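Local coordinates for protein putative immunoglobulin A1 protease (PDB 3N6Z) that is a putative immunoglobulin A1 protease, which would cleave the antibody IgA1, though this activity is inferred, at residues A[218-223]-A[243-248]. Residues are numbered along the deposited sequence; the frame is centred on the assembly and turned at random.
Sequences GKAGGI and VSATKG
Strands 218-221 and 243-245 run antiparallel at 178°, their axes 6.2 Å apart at closest approach, and face each other across the interior of a beta-solenoid, whose parallel strands stack coil on coil, rather than pairing edge to edge. The one hydrogen bond between the two segments is G218 N to K247 O, 2.9 Å long, where the chain turns from strand 243-245 into strand 248-251. That bond is fairly straight, 163° at the hydrogen, with the donor tilted 24° out of the carbonyl plane. Beside it, G248 CA makes a CA-H...O contact with G218 O, and strand 218-221 pairs in parallel with strand 248-251, G218 bonding with G249 and A220 with G249 and G251.

The side chains of A220, V243 and A245 point into the space between the strands. A220 CB lies 3.2 Å from S244 O and 4.3 Å from A245 CB. V243 CG1, anti to the backbone N (chi1 -172°), lies 3.7 Å from A220 CB, and CG2 meets G222. V243 also touches L274 and V250 of adjoining strands. An alanine here would lack both methyls and would probably leave a gap beside A220 CB and G222 CA. V243 CG2 rests on the main chain of G222, 3.7 Å from its CA.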
loop_
_atom_site.group_PDB
_atom_site.type_symbol
_atom_site.label_atom_id
_atom_site.label_comp_id
_atom_site.label_asym_id
_atom_site.label_seq_id
_atom_site.Cartn_x
_atom_site.Cartn_y
_atom_site.Cartn_z
ATOM N N GLY A 218 16.399 5.234 5.243
ATOM C CA GLY A 218 15.408 4.752 4.289
ATOM C C GLY A 218 14.666 3.532 4.801
ATOM O O GLY A 218 15.216 2.721 5.552
ATOM N N LYS A 219 13.428 3.381 4.350
ATOM C CA LYS A 219 12.535 2.281 4.741
ATOM C C LYS A 219 11.668 1.941 3.531
ATOM O O LYS A 219 10.602 2.518 3.345
ATOM C CB LYS A 219 11.675 2.672 5.947
ATOM C CG LYS A 219 12.428 3.244 7.154
ATOM C CD LYS A 219 11.478 3.849 8.197
ATOM C CE LYS A 219 12.182 4.861 9.089
ATOM N NZ LYS A 219 12.602 6.073 8.321
ATOM N N ALA A 220 12.163 1.038 2.687
ATOM C CA ALA A 220 11.517 0.715 1.408
ATOM C C ALA A 220 10.997 -0.718 1.417
ATOM O O ALA A 220 11.740 -1.650 1.728
ATOM C CB ALA A 220 12.474 0.917 0.240
ATOM N N GLY A 221 9.711 -0.890 1.101
ATOM C CA GLY A 221 9.097 -2.218 1.025
ATOM C C GLY A 221 8.251 -2.382 -0.216
ATOM O O GLY A 221 7.578 -1.448 -0.654
ATOM N N GLY A 222 8.143 -3.617 -0.699
ATOM C CA GLY A 222 7.288 -3.900 -1.846
ATOM C C GLY A 222 5.842 -3.553 -1.568
ATOM O O GLY A 222 5.127 -3.090 -2.456
ATOM N N ILE A 223 5.403 -3.797 -0.316
ATOM C CA ILE A 223 4.035 -3.519 0.131
ATOM C C ILE A 223 3.955 -2.269 1.024
ATOM O O ILE A 223 3.167 -1.341 0.727
ATOM C CB ILE A 223 3.407 -4.739 0.826
ATOM C CG1 ILE A 223 3.326 -5.901 -0.167
ATOM C CG2 ILE A 223 2.024 -4.419 1.473
ATOM C CD1 ILE A 223 2.320 -5.753 -1.318
ATOM N N VAL A 243 12.465 -2.757 -5.652
ATOM C CA VAL A 243 12.425 -1.996 -4.393
ATOM C C VAL A 243 13.851 -1.562 -4.067
ATOM O O VAL A 243 14.773 -2.390 -4.110
ATOM C CB VAL A 243 11.842 -2.796 -3.199
ATOM C CG1 VAL A 243 11.643 -1.918 -1.979
ATOM C CG2 VAL A 243 10.569 -3.502 -3.591
ATOM N N SER A 244 14.043 -0.289 -3.736
ATOM C CA SER A 244 15.369 0.219 -3.418
ATOM C C SER A 244 15.348 1.346 -2.393
ATOM O O SER A 244 14.324 1.991 -2.189
ATOM C CB SER A 244 16.058 0.657 -4.706
ATOM O OG SER A 244 15.385 1.768 -5.239
ATOM N N ALA A 245 16.485 1.517 -1.715
ATOM C CA ALA A 245 16.714 2.667 -0.848
ATOM C C ALA A 245 18.121 3.189 -1.106
ATOM O O ALA A 245 19.067 2.399 -1.264
ATOM C CB ALA A 245 16.535 2.296 0.662
ATOM N N THR A 246 18.266 4.511 -1.097
ATOM C CA THR A 246 19.584 5.151 -1.175
ATOM C C THR A 246 20.472 4.747 -0.004
ATOM O O THR A 246 21.639 4.401 -0.205
ATOM C CB THR A 246 19.388 6.671 -1.188
ATOM O OG1 THR A 246 18.654 7.012 -2.357
ATOM C CG2 THR A 246 20.692 7.430 -1.121
ATOM N N LYS A 247 19.916 4.731 1.215
ATOM C CA LYS A 247 20.680 4.411 2.422
ATOM C C LYS A 247 19.673 4.069 3.506
ATOM O O LYS A 247 19.073 4.938 4.111
ATOM C CB LYS A 247 21.566 5.605 2.846
ATOM C CG LYS A 247 22.418 5.300 4.083
ATOM C CD LYS A 247 23.465 6.382 4.353
ATOM C CE LYS A 247 24.202 6.177 5.665
ATOM N NZ LYS A 247 25.264 7.197 5.831
ATOM N N GLY A 248 19.467 2.769 3.702
ATOM C CA GLY A 248 18.548 2.299 4.724
ATOM C C GLY A 248 18.182 0.851 4.511
ATOM O O GLY A 248 18.991 0.058 4.029
#